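Local coordinates for bifunctional protein PutA (Bdellovibrio bacteriovorus, PDB 5UR2) that probably converts L-proline to L-glutamate in two oxidation steps, pairing a flavin-dependent proline dehydrogenase with an NAD-dependent L-glutamate gamma-semialdehyde dehydrogenase, at residues E281-L286 with A338-E343; E288-R293 with K346-A351; V740-I745 with Y964-C969; Q891-A896 with K919-V924; A913-V918 with Y928-I933. All blocks are in the same frame, centred on the assembly; numbering follows the deposited sequence.

Contact 1 of 5, residues E281-L286 with A338-E343; sequences EDVKSL and AKYLLE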
# COMPACT_ATOMS: atom_id res chain seq x y z
N GLU B 281 -13.31 41.52 -23.27
CA GLU B 281 -14.65 41.37 -23.82
C GLU B 281 -15.68 42.15 -23.01
O GLU B 281 -16.59 42.76 -23.58
CB GLU B 281 -15.04 39.90 -23.91
CG GLU B 281 -14.38 39.18 -25.08
CD GLU B 281 -14.40 37.66 -24.93
OE1 GLU B 281 -13.62 37.11 -24.12
OE2 GLU B 281 -15.20 37.02 -25.64
N ASP B 282 -15.54 42.17 -21.67
CA ASP B 282 -16.44 42.97 -20.83
C ASP B 282 -16.27 44.46 -21.10
O ASP B 282 -17.25 45.21 -21.06
CB ASP B 282 -16.22 42.69 -19.34
CG ASP B 282 -16.72 41.31 -18.91
OD1 ASP B 282 -17.61 40.73 -19.58
OD2 ASP B 282 -16.22 40.81 -17.89
N VAL B 283 -15.03 44.92 -21.32
CA VAL B 283 -14.81 46.33 -21.64
C VAL B 283 -15.54 46.71 -22.92
O VAL B 283 -16.21 47.74 -23.00
CB VAL B 283 -13.30 46.63 -21.75
CG1 VAL B 283 -13.05 47.98 -22.42
CG2 VAL B 283 -12.62 46.56 -20.37
N LYS B 284 -15.43 45.87 -23.94
CA LYS B 284 -16.12 46.16 -25.19
C LYS B 284 -17.63 46.12 -24.98
O LYS B 284 -18.37 46.95 -25.54
CB LYS B 284 -15.69 45.15 -26.26
CG LYS B 284 -14.22 45.36 -26.69
CD LYS B 284 -13.62 44.15 -27.39
CE LYS B 284 -13.95 44.18 -28.88
NZ LYS B 284 -15.04 43.27 -29.29
N SER B 285 -18.10 45.18 -24.17
CA SER B 285 -19.53 45.02 -23.95
C SER B 285 -20.09 46.20 -23.16
O SER B 285 -21.16 46.72 -23.48
CB SER B 285 -19.77 43.68 -23.26
OG SER B 285 -21.13 43.50 -22.97
N LEU B 286 -19.36 46.66 -22.14
CA LEU B 286 -19.79 47.85 -21.39
C LEU B 286 -19.77 49.11 -22.25
O LEU B 286 -20.57 50.03 -22.02
CB LEU B 286 -18.90 48.04 -20.16
CG LEU B 286 -19.16 47.09 -18.98
CD1 LEU B 286 -17.99 47.15 -17.99
CD2 LEU B 286 -20.44 47.49 -18.29
N ALA B 338 -7.12 49.82 -21.53
CA ALA B 338 -7.02 51.27 -21.35
C ALA B 338 -7.11 51.99 -22.69
O ALA B 338 -7.84 52.98 -22.82
CB ALA B 338 -5.73 51.61 -20.60
N LYS B 339 -6.39 51.51 -23.70
CA LYS B 339 -6.45 52.14 -25.02
C LYS B 339 -7.88 52.14 -25.55
O LYS B 339 -8.35 53.15 -26.09
CB LYS B 339 -5.49 51.44 -25.99
N TYR B 340 -8.60 51.02 -25.39
CA TYR B 340 -9.96 50.92 -25.92
C TYR B 340 -10.89 51.93 -25.26
O TYR B 340 -11.63 52.64 -25.94
CB TYR B 340 -10.49 49.49 -25.75
CG TYR B 340 -11.77 49.25 -26.53
CD1 TYR B 340 -11.73 48.85 -27.86
CD2 TYR B 340 -13.01 49.42 -25.94
CE1 TYR B 340 -12.89 48.64 -28.59
CE2 TYR B 340 -14.18 49.21 -26.65
CZ TYR B 340 -14.12 48.82 -27.98
OH TYR B 340 -15.29 48.60 -28.67
N LEU B 341 -10.87 52.00 -23.92
CA LEU B 341 -11.71 52.95 -23.21
C LEU B 341 -11.37 54.39 -23.61
O LEU B 341 -12.27 55.21 -23.82
CB LEU B 341 -11.56 52.77 -21.70
CG LEU B 341 -12.06 51.43 -21.13
CD1 LEU B 341 -11.43 51.12 -19.79
CD2 LEU B 341 -13.58 51.42 -21.02
N LEU B 342 -10.07 54.71 -23.72
CA LEU B 342 -9.68 56.04 -24.16
C LEU B 342 -10.19 56.33 -25.57
O LEU B 342 -10.70 57.42 -25.84
CB LEU B 342 -8.15 56.18 -24.12
CG LEU B 342 -7.58 56.26 -22.71
CD1 LEU B 342 -6.05 56.19 -22.78
CD2 LEU B 342 -8.08 57.56 -22.04
N GLU B 343 -10.08 55.34 -26.46
CA GLU B 343 -10.59 55.49 -27.82
C GLU B 343 -12.06 55.84 -27.84
O GLU B 343 -12.52 56.53 -28.76
CB GLU B 343 -10.35 54.20 -28.59
CG GLU B 343 -10.67 54.32 -30.04
CD GLU B 343 -9.63 55.15 -30.75
OE1 GLU B 343 -8.41 54.83 -30.61
OE2 GLU B 343 -10.03 56.12 -31.43
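Two neighbouring outer helices of the proline dehydrogenase (beta-alpha)8 barrel meet here, V283 and K284 of helix 279-293 packing on Y340 and L341 of helix 327-343. Over the segments 281-286 and 338-343 the axes run almost parallel, at 9°, and approach to 10.2 Å, a spacing bridged mainly by side chains. On the inner side the work falls to one methyl of V283. With chi1 at 165°, CG1 stands opposite the backbone N and enters the gap between the helices, where V283 CG1 lies 3.8 Å from L341 CD2 and 3.8 Å from Y340 CD2. V283 is roughly perpendicular to L341 but lies antiparallel alongside Y340. Farther out, the K284 chain passes across the tyrosine: its CG sits over one ring face, 3.9 Å from the centroid of the Y340 ring and 20° off the normal, which meets the criteria for a CH-pi contact. The nearest pair is K284 CG to Y340 CZ at 3.7 Å, so the methylene lies toward the phenol end of the ring. Beneath the seam, V283 also rests on I272 of strand 268-273 and L341 on P350 of strand 349-353, so both helices are seated on the barrel wall, while D282 forms a salt bridge to K246 of helix 246-257.

Contact 2 of 5, residues E288-R293 with K346-A351; sequences EFAQKR and KFIRPA
With chi1 at -167°, Q291 sets CG over one face of the F347 ring, and F347, its CG anti to the carbonyl carbon, holds that ring next to helix 279-293. The glutamine chain stays extended beyond CG and runs alongside the ring in the same direction. Q291 CG is 4.1 Å from the centroid of the F347 ring, 28° off its normal, a CH-pi contact; the amide plane is turned 55° from the ring. Deeper in, A290 CB touches the backbone, 3.4 Å from F347 O, and packs 4.1 Å from I348 CB. One water joins the main chains by donating to both carbonyls, at 2.9 Å from A290 O and 2.9 Å from F347 O. I348 reaches L341 and V299, and the backbone of R349 pairs with F297 and V299, so the contact lies where the chain enters strand 349-353. This is a (beta-alpha)8 barrel feature: an outer helix packs against the alpha-to-beta connection at the start of a wall strand.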
# COMPACT_ATOMS: atom_id res chain seq x y z
N GLU B 288 -20.46 49.29 -25.60
CA GLU B 288 -21.70 49.24 -26.38
C GLU B 288 -22.88 49.63 -25.51
O GLU B 288 -23.74 50.41 -25.94
CB GLU B 288 -21.93 47.83 -26.94
CG GLU B 288 -20.85 47.37 -27.90
CD GLU B 288 -20.68 48.33 -29.07
OE1 GLU B 288 -21.56 48.31 -29.97
OE2 GLU B 288 -19.69 49.10 -29.09
N PHE B 289 -22.92 49.13 -24.28
CA PHE B 289 -24.01 49.46 -23.37
C PHE B 289 -24.03 50.95 -23.05
O PHE B 289 -25.10 51.57 -23.05
CB PHE B 289 -23.88 48.61 -22.10
CG PHE B 289 -24.74 49.09 -21.00
CD1 PHE B 289 -26.10 48.85 -21.03
CD2 PHE B 289 -24.20 49.81 -19.96
CE1 PHE B 289 -26.90 49.31 -20.01
CE2 PHE B 289 -24.99 50.27 -18.94
CZ PHE B 289 -26.34 50.02 -18.97
N ALA B 290 -22.86 51.55 -22.81
CA ALA B 290 -22.81 52.99 -22.53
C ALA B 290 -23.40 53.79 -23.67
O ALA B 290 -24.10 54.79 -23.46
CB ALA B 290 -21.37 53.43 -22.26
N GLN B 291 -23.15 53.36 -24.90
CA GLN B 291 -23.72 54.05 -26.05
C GLN B 291 -25.24 53.88 -26.07
O GLN B 291 -25.98 54.86 -26.16
CB GLN B 291 -23.09 53.52 -27.33
CG GLN B 291 -23.39 54.39 -28.54
CD GLN B 291 -23.13 53.65 -29.83
OE1 GLN B 291 -22.97 52.43 -29.85
NE2 GLN B 291 -23.10 54.40 -30.94
N LYS B 292 -25.71 52.64 -25.92
CA LYS B 292 -27.15 52.40 -25.89
C LYS B 292 -27.80 53.15 -24.73
O LYS B 292 -28.91 53.69 -24.88
CB LYS B 292 -27.40 50.89 -25.78
CG LYS B 292 -28.82 50.49 -25.42
CD LYS B 292 -28.91 48.98 -25.15
N ARG B 293 -27.13 53.21 -23.59
CA ARG B 293 -27.68 53.94 -22.45
C ARG B 293 -27.89 55.41 -22.79
O ARG B 293 -28.89 56.00 -22.38
CB ARG B 293 -26.76 53.79 -21.24
CG ARG B 293 -27.21 54.57 -20.01
CD ARG B 293 -26.32 54.26 -18.83
NE ARG B 293 -26.79 54.84 -17.57
CZ ARG B 293 -26.18 55.83 -16.93
NH1 ARG B 293 -25.07 56.39 -17.42
NH2 ARG B 293 -26.66 56.27 -15.78
N LYS B 346 -15.71 59.36 -25.40
CA LYS B 346 -16.98 60.07 -25.60
C LYS B 346 -18.15 59.36 -24.91
O LYS B 346 -19.09 60.01 -24.46
CB LYS B 346 -17.28 60.24 -27.09
N PHE B 347 -18.11 58.04 -24.83
CA PHE B 347 -19.23 57.27 -24.31
C PHE B 347 -19.02 56.75 -22.89
O PHE B 347 -20.00 56.51 -22.18
CB PHE B 347 -19.51 56.05 -25.20
CG PHE B 347 -19.78 56.38 -26.63
CD1 PHE B 347 -20.95 57.03 -27.00
CD2 PHE B 347 -18.86 56.05 -27.62
CE1 PHE B 347 -21.21 57.33 -28.33
CE2 PHE B 347 -19.12 56.35 -28.95
CZ PHE B 347 -20.29 56.99 -29.31
N ILE B 348 -17.77 56.53 -22.50
CA ILE B 348 -17.46 55.83 -21.26
C ILE B 348 -16.16 56.42 -20.72
O ILE B 348 -15.24 56.73 -21.48
CB ILE B 348 -17.39 54.31 -21.53
CG1 ILE B 348 -17.38 53.49 -20.23
CG2 ILE B 348 -16.24 53.96 -22.51
CD1 ILE B 348 -17.57 51.98 -20.49
N ARG B 349 -16.08 56.59 -19.40
CA ARG B 349 -14.97 57.34 -18.81
C ARG B 349 -14.05 56.40 -18.03
O ARG B 349 -14.50 55.74 -17.08
CB ARG B 349 -15.48 58.46 -17.91
CG ARG B 349 -16.26 59.55 -18.66
CD ARG B 349 -15.37 60.38 -19.62
NE ARG B 349 -14.33 61.14 -18.90
CZ ARG B 349 -14.53 62.32 -18.32
NH1 ARG B 349 -15.72 62.90 -18.37
NH2 ARG B 349 -13.53 62.92 -17.68
N PRO B 350 -12.80 56.25 -18.44
CA PRO B 350 -11.87 55.42 -17.67
C PRO B 350 -11.25 56.19 -16.52
O PRO B 350 -10.98 57.39 -16.61
CB PRO B 350 -10.80 55.05 -18.70
CG PRO B 350 -10.76 56.27 -19.61
CD PRO B 350 -12.18 56.78 -19.68
N ALA B 351 -11.03 55.47 -15.42
CA ALA B 351 -10.14 55.91 -14.36
C ALA B 351 -9.11 54.81 -14.17
O ALA B 351 -9.47 53.63 -14.13
CB ALA B 351 -10.92 56.20 -13.07
O HOH W 1 -22.60 57.28 -23.31

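Contact 3 of 5, residues V740-I745 with Y964-C969; sequences VKRCII and YMEPAC
One face of the Y964 ring is covered by I744 CD1, and the edge of the R742 guanidinium meets M965 O in its plane. Both pairs link strand 742-746, parallel to 711-717 in the Rossmann-type part of the aldehyde dehydrogenase module, with the start of strand 965-973, which joins the same branched sheet through strand 623-638. The methyl lies 3.6 Å from the Y964 centroid, with I744 CD1 16° off the normal, a CH-pi contact; its nearest ring atom is Y964 CZ, 3.5 Å from I744 CD1. Y964 OH is hydrogen-bonded to Y960 OH. On R742, NH1 is shared between Q963 O and M965 O, which fixes that end of the guanidinium. E966 OE2 is salt-bridged to R632 NE; toward R742 NH2 there is only a proximity of charges, not a salt bridge. Strand 965-973 pairs at C969 in parallel with a strand of the second subunit, continuing the sheet across the interface, and the I744 side chain is about 7 Å from that of E746, a predicted active-site residue. The R742 NH1 to M965 O bond is long, 3.3 Å, and bent, with an N-H...O angle of 140°.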
# COMPACT_ATOMS: atom_id res chain seq x y z
N VAL B 740 -16.08 -17.25 6.01
CA VAL B 740 -16.36 -16.28 7.05
C VAL B 740 -16.84 -15.00 6.37
O VAL B 740 -16.22 -14.53 5.40
CB VAL B 740 -15.12 -16.03 7.93
CG1 VAL B 740 -15.44 -15.07 9.07
CG2 VAL B 740 -14.57 -17.34 8.48
N LYS B 741 -17.95 -14.46 6.84
CA LYS B 741 -18.49 -13.25 6.25
C LYS B 741 -17.71 -12.02 6.70
O LYS B 741 -17.23 -11.94 7.85
CB LYS B 741 -19.97 -13.11 6.60
CG LYS B 741 -20.87 -14.03 5.75
CD LYS B 741 -22.34 -13.99 6.15
CE LYS B 741 -23.13 -14.99 5.28
NZ LYS B 741 -24.59 -15.14 5.64
N ARG B 742 -17.52 -11.08 5.78
CA ARG B 742 -16.91 -9.80 6.11
C ARG B 742 -17.96 -8.71 6.01
O ARG B 742 -18.68 -8.63 5.01
CB ARG B 742 -15.75 -9.48 5.18
CG ARG B 742 -15.28 -8.03 5.38
CD ARG B 742 -13.99 -7.76 4.69
NE ARG B 742 -12.90 -8.50 5.31
CZ ARG B 742 -11.84 -8.95 4.65
NH1 ARG B 742 -11.73 -8.73 3.33
NH2 ARG B 742 -10.91 -9.63 5.31
N CYS B 743 -18.03 -7.86 7.04
CA CYS B 743 -18.92 -6.71 7.07
C CYS B 743 -18.13 -5.43 6.86
O CYS B 743 -17.11 -5.21 7.52
CB CYS B 743 -19.67 -6.62 8.39
SG CYS B 743 -20.82 -7.97 8.67
N ILE B 744 -18.58 -4.60 5.93
CA ILE B 744 -18.03 -3.27 5.70
C ILE B 744 -19.13 -2.28 6.09
O ILE B 744 -20.08 -2.09 5.32
CB ILE B 744 -17.57 -3.09 4.25
CG1 ILE B 744 -16.63 -4.24 3.86
CG2 ILE B 744 -16.87 -1.74 4.06
CD1 ILE B 744 -16.33 -4.33 2.35
N ILE B 745 -19.01 -1.65 7.26
CA ILE B 745 -20.13 -1.00 7.95
C ILE B 745 -19.81 0.46 8.26
O ILE B 745 -18.76 0.75 8.85
CB ILE B 745 -20.46 -1.72 9.27
CG1 ILE B 745 -20.78 -3.20 9.04
CG2 ILE B 745 -21.64 -1.04 9.95
CD1 ILE B 745 -22.07 -3.43 8.35
N TYR B 964 -12.79 -5.78 -0.18
CA TYR B 964 -13.59 -6.62 -1.06
C TYR B 964 -12.78 -7.76 -1.66
O TYR B 964 -13.28 -8.44 -2.56
CB TYR B 964 -14.20 -5.76 -2.19
CG TYR B 964 -15.20 -4.75 -1.67
CD1 TYR B 964 -14.79 -3.50 -1.22
CD2 TYR B 964 -16.55 -5.06 -1.63
CE1 TYR B 964 -15.72 -2.57 -0.74
CE2 TYR B 964 -17.48 -4.16 -1.17
CZ TYR B 964 -17.07 -2.91 -0.73
OH TYR B 964 -18.03 -2.05 -0.27
N MET B 965 -11.57 -8.00 -1.17
CA MET B 965 -10.65 -8.97 -1.75
C MET B 965 -10.00 -9.78 -0.63
O MET B 965 -10.19 -9.49 0.55
CB MET B 965 -9.58 -8.27 -2.63
CG MET B 965 -10.22 -7.54 -3.81
SD MET B 965 -9.07 -6.85 -5.02
CE MET B 965 -8.07 -5.81 -3.98
N GLU B 966 -9.29 -10.84 -1.03
CA GLU B 966 -8.43 -11.64 -0.17
C GLU B 966 -6.99 -11.52 -0.64
O GLU B 966 -6.72 -11.62 -1.84
CB GLU B 966 -8.82 -13.14 -0.17
CG GLU B 966 -10.10 -13.49 0.55
CD GLU B 966 -10.00 -13.30 2.03
OE1 GLU B 966 -8.89 -13.55 2.58
OE2 GLU B 966 -11.01 -12.90 2.64
N PRO B 967 -6.05 -11.32 0.27
CA PRO B 967 -4.64 -11.38 -0.11
C PRO B 967 -4.22 -12.83 -0.33
O PRO B 967 -4.73 -13.74 0.32
CB PRO B 967 -3.92 -10.80 1.11
CG PRO B 967 -4.82 -11.27 2.28
CD PRO B 967 -6.23 -11.20 1.74
N ALA B 968 -3.29 -13.02 -1.26
CA ALA B 968 -2.76 -14.35 -1.52
C ALA B 968 -1.30 -14.26 -1.93
O ALA B 968 -0.81 -13.20 -2.32
CB ALA B 968 -3.58 -15.08 -2.60
N CYS B 969 -0.61 -15.40 -1.85
CA CYS B 969 0.80 -15.52 -2.20
C CYS B 969 0.98 -16.72 -3.12
O CYS B 969 0.41 -17.79 -2.87
CB CYS B 969 1.68 -15.68 -0.94
SG CYS B 969 3.45 -15.64 -1.32

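Contact 4 of 5, residues Q891-A896 with K919-V924; sequences QALDIA and KEELEV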
# COMPACT_ATOMS: atom_id res chain seq x y z
N GLN B 891 -11.97 21.17 28.46
CA GLN B 891 -13.36 20.73 28.56
C GLN B 891 -13.97 20.53 27.17
O GLN B 891 -14.80 19.63 26.98
CB GLN B 891 -14.19 21.73 29.37
CG GLN B 891 -15.59 21.23 29.69
CD GLN B 891 -16.44 22.23 30.46
OE1 GLN B 891 -16.20 23.44 30.41
NE2 GLN B 891 -17.44 21.72 31.17
N ALA B 892 -13.57 21.36 26.20
CA ALA B 892 -14.11 21.23 24.86
C ALA B 892 -13.77 19.87 24.26
O ALA B 892 -14.62 19.22 23.65
CB ALA B 892 -13.58 22.36 23.97
N LEU B 893 -12.53 19.43 24.45
CA LEU B 893 -12.13 18.13 23.94
C LEU B 893 -12.83 17.01 24.71
O LEU B 893 -13.32 16.06 24.09
CB LEU B 893 -10.61 18.02 24.01
CG LEU B 893 -9.96 18.85 22.89
CD1 LEU B 893 -8.45 19.06 23.05
CD2 LEU B 893 -10.25 18.19 21.59
N ASP B 894 -12.92 17.13 26.04
CA ASP B 894 -13.60 16.12 26.85
C ASP B 894 -15.03 15.92 26.38
O ASP B 894 -15.49 14.78 26.20
CB ASP B 894 -13.61 16.52 28.33
CG ASP B 894 -12.25 16.41 29.00
OD1 ASP B 894 -11.34 15.75 28.44
OD2 ASP B 894 -12.10 16.98 30.10
N ILE B 895 -15.76 17.02 26.19
CA ILE B 895 -17.12 16.93 25.68
C ILE B 895 -17.13 16.35 24.28
O ILE B 895 -17.94 15.47 23.96
CB ILE B 895 -17.81 18.31 25.73
CG1 ILE B 895 -18.02 18.72 27.19
CG2 ILE B 895 -19.12 18.29 24.96
CD1 ILE B 895 -18.49 20.14 27.35
N ALA B 896 -16.21 16.80 23.42
CA ALA B 896 -16.22 16.31 22.05
C ALA B 896 -16.00 14.81 22.00
O ALA B 896 -16.58 14.13 21.15
CB ALA B 896 -15.16 17.04 21.21
N LYS B 919 -5.59 17.92 16.91
CA LYS B 919 -5.10 16.87 16.02
C LYS B 919 -4.73 15.61 16.80
O LYS B 919 -5.03 14.50 16.38
CB LYS B 919 -3.91 17.36 15.22
CG LYS B 919 -4.27 18.23 14.03
CD LYS B 919 -2.99 18.78 13.44
CE LYS B 919 -3.22 19.68 12.25
NZ LYS B 919 -1.95 20.39 11.93
N GLU B 920 -4.10 15.78 17.96
CA GLU B 920 -3.62 14.62 18.71
C GLU B 920 -4.67 14.04 19.64
O GLU B 920 -4.49 12.91 20.10
CB GLU B 920 -2.37 14.98 19.53
CG GLU B 920 -1.13 15.26 18.69
N GLU B 921 -5.73 14.79 19.99
CA GLU B 921 -6.64 14.35 21.05
C GLU B 921 -8.10 14.19 20.63
O GLU B 921 -8.85 13.52 21.35
CB GLU B 921 -6.61 15.32 22.24
CG GLU B 921 -5.26 15.48 22.88
CD GLU B 921 -5.25 16.59 23.93
OE1 GLU B 921 -6.24 16.68 24.69
OE2 GLU B 921 -4.28 17.38 23.98
N LEU B 922 -8.54 14.79 19.53
CA LEU B 922 -9.93 14.62 19.12
C LEU B 922 -10.09 13.25 18.48
O LEU B 922 -9.42 12.96 17.48
CB LEU B 922 -10.35 15.73 18.16
CG LEU B 922 -11.83 15.70 17.77
CD1 LEU B 922 -12.70 15.75 19.02
CD2 LEU B 922 -12.14 16.87 16.84
N GLU B 923 -10.97 12.42 19.04
CA GLU B 923 -11.13 11.02 18.59
C GLU B 923 -12.17 10.94 17.48
O GLU B 923 -13.35 10.65 17.70
CB GLU B 923 -11.49 10.14 19.78
CG GLU B 923 -10.38 10.07 20.85
CD GLU B 923 -10.88 9.58 22.22
OE1 GLU B 923 -12.11 9.42 22.40
OE2 GLU B 923 -10.03 9.33 23.11
N VAL B 924 -11.73 11.19 16.24
CA VAL B 924 -12.58 11.11 15.05
C VAL B 924 -11.80 10.52 13.88
O VAL B 924 -10.57 10.57 13.83
CB VAL B 924 -13.17 12.48 14.65
CG1 VAL B 924 -14.14 13.02 15.71
CG2 VAL B 924 -12.03 13.49 14.37
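Helix 889-896 passes the C-terminal end of helix 912-921 with L893 and L922 as the nearest backbone pair, CA to CA 6.4 Å, and L922 is the first residue beyond that helix to leave helical phi/psi. L893 fills the interval with both methyls: L893 CD2 lies 4.2 Å from L922 CB, while L893 CD1 reaches the carboxylate of E921, 3.6 Å from OE1. The leucine branch stands across the glutamate chain, an apolar group against a polar end whose stronger partner is R917, salt-bridged to E921 OE2. One turn on, A896 CB meets L922 CD1 at 3.5 Å. The side-chain amide of N897, just past helix 889-896, bonds to E921 O and E923 N, linking that helix's end to the turn after helix 912-921. A892 and A896 rest on I787 of strand 783-789 and L893 on I754 of strand 751-755, so L893 and A896 lie in the angle between the strands and the end of helix 912-921.

Contact 5 of 5, residues A913-V918 with Y928-I933; sequences ANINRV and YVNRGI
G932 O, in the loop that follows V929 and its packing against I915, accepts from two nitrogens of R931, NE at 2.9 Å and NH2 at 3.1 Å from that oxygen. The grip is side-on: the oxygen lies in the guanidinium plane, and the NE bond is the straighter, with an N-H...O angle of 158° against 138° for NH2, which stands above the carbonyl plane. Y928 CE1 covers one face of the guanidinium, and R931 NH1 makes a salt bridge to E623 of the second subunit, so the arginine is fixed from several sides. All this borders a beta-alpha-beta unit of strand 901-908, helix 912-921 and strand 926-929, in which the helix packs back on the second strand. One valine methyl carries that packing. Trans to its main-chain N (chi1 179°), V929 CG1 touches both branches of I915, nearest to I915 CG2 at 3.9 Å, with CG1 and CD1 of the isoleucine also alongside. The two side chains are set at a slant. V907 of strand 901-908 touches both V929 and V918, while Y928 and V929 pair in parallel with a strand of the second subunit, extending the sheet across the dimer. Beyond the strand end, I915 CD1 comes within 4.3 Å of N930 ND2, whose hydrogen bond goes to S909 O.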
# COMPACT_ATOMS: atom_id res chain seq x y z
N ALA B 913 -0.82 25.80 18.80
CA ALA B 913 -0.75 24.77 19.84
C ALA B 913 -2.12 24.15 20.10
O ALA B 913 -2.22 22.95 20.37
CB ALA B 913 -0.17 25.34 21.13
N ASN B 914 -3.18 24.96 20.07
CA ASN B 914 -4.53 24.42 20.21
C ASN B 914 -4.87 23.53 19.02
O ASN B 914 -5.49 22.47 19.18
CB ASN B 914 -5.53 25.57 20.35
CG ASN B 914 -5.48 26.23 21.72
OD1 ASN B 914 -4.67 25.84 22.57
ND2 ASN B 914 -6.33 27.23 21.94
N ILE B 915 -4.47 23.94 17.81
CA ILE B 915 -4.71 23.12 16.63
C ILE B 915 -4.00 21.78 16.76
O ILE B 915 -4.56 20.72 16.44
CB ILE B 915 -4.29 23.87 15.35
CG1 ILE B 915 -5.28 25.00 15.05
CG2 ILE B 915 -4.21 22.91 14.14
CD1 ILE B 915 -4.83 25.97 13.94
N ASN B 916 -2.76 21.78 17.25
CA ASN B 916 -2.06 20.51 17.42
C ASN B 916 -2.73 19.63 18.47
O ASN B 916 -2.83 18.41 18.29
CB ASN B 916 -0.59 20.74 17.74
CG ASN B 916 0.21 21.16 16.51
OD1 ASN B 916 -0.17 20.85 15.37
ND2 ASN B 916 1.31 21.86 16.74
N ARG B 917 -3.21 20.22 19.58
CA ARG B 917 -3.89 19.41 20.60
C ARG B 917 -5.11 18.70 20.03
O ARG B 917 -5.33 17.52 20.31
CB ARG B 917 -4.31 20.28 21.79
CG ARG B 917 -3.21 20.57 22.77
CD ARG B 917 -3.81 21.02 24.09
NE ARG B 917 -4.58 19.95 24.73
CZ ARG B 917 -5.41 20.15 25.75
NH1 ARG B 917 -5.58 21.38 26.23
NH2 ARG B 917 -6.06 19.14 26.30
N VAL B 918 -5.91 19.42 19.23
CA VAL B 918 -7.08 18.82 18.62
C VAL B 918 -6.65 17.70 17.69
O VAL B 918 -7.29 16.63 17.64
CB VAL B 918 -7.90 19.90 17.88
CG1 VAL B 918 -9.06 19.27 17.06
CG2 VAL B 918 -8.46 20.92 18.87
N TYR B 928 -11.17 17.98 10.85
CA TYR B 928 -11.07 19.17 10.01
C TYR B 928 -10.60 20.36 10.83
O TYR B 928 -11.05 20.56 11.97
CB TYR B 928 -12.42 19.51 9.34
CG TYR B 928 -12.87 18.43 8.40
CD1 TYR B 928 -12.44 18.42 7.08
CD2 TYR B 928 -13.70 17.40 8.83
CE1 TYR B 928 -12.82 17.43 6.21
CE2 TYR B 928 -14.11 16.41 7.96
CZ TYR B 928 -13.66 16.44 6.65
OH TYR B 928 -14.05 15.46 5.78
N VAL B 929 -9.72 21.17 10.24
CA VAL B 929 -9.21 22.38 10.87
C VAL B 929 -9.58 23.57 9.99
O VAL B 929 -9.21 23.62 8.81
CB VAL B 929 -7.70 22.31 11.12
CG1 VAL B 929 -7.18 23.59 11.75
CG2 VAL B 929 -7.39 21.13 12.03
N ASN B 930 -10.35 24.50 10.56
CA ASN B 930 -10.67 25.78 9.93
C ASN B 930 -11.47 25.61 8.64
O ASN B 930 -11.35 26.43 7.72
CB ASN B 930 -9.41 26.62 9.70
CG ASN B 930 -8.91 27.25 11.00
OD1 ASN B 930 -9.71 27.51 11.91
ND2 ASN B 930 -7.61 27.52 11.09
N ARG B 931 -12.34 24.60 8.59
CA ARG B 931 -13.34 24.47 7.53
C ARG B 931 -14.48 23.60 8.05
O ARG B 931 -14.40 23.03 9.13
CB ARG B 931 -12.73 23.88 6.26
CG ARG B 931 -11.89 22.62 6.49
CD ARG B 931 -11.95 21.74 5.25
NE ARG B 931 -13.25 21.10 5.14
CZ ARG B 931 -13.69 20.42 4.09
NH1 ARG B 931 -12.93 20.28 3.01
NH2 ARG B 931 -14.91 19.88 4.12
N GLY B 932 -15.55 23.49 7.25
CA GLY B 932 -16.67 22.62 7.61
C GLY B 932 -16.31 21.13 7.62
O GLY B 932 -15.26 20.71 7.13
N ILE B 933 -17.18 20.32 8.22
CA ILE B 933 -16.86 18.93 8.51
C ILE B 933 -17.67 17.96 7.67
O ILE B 933 -17.64 16.75 7.94
CB ILE B 933 -17.02 18.60 10.01
CG1 ILE B 933 -18.49 18.74 10.43
CG2 ILE B 933 -16.12 19.47 10.86
CD1 ILE B 933 -18.78 18.12 11.82

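In the fold
From the N terminus, helix 279-293 opens contact 1 and then contact 2; helix 327-343 closes the first and the approach to strand 349-353 the second, so the two cross. Their centres lie about 9 Å apart, and L341 and L342 pack on P350, making one patch of the proline dehydrogenase barrel. In the aldehyde dehydrogenase part, contact 3 ties strand 742-746 to strand 965-973, enclosing a long loop in which contacts 4 and 5 nest. These cross, centres about 10 Å apart: contact 4 joins helix 889-896 to the end of helix 912-921, contact 5 that helix to strand 926-929. Contacts 3, 4 and 5 adjoin the second subunit; contacts 1 and 2 lie across the chain's centre.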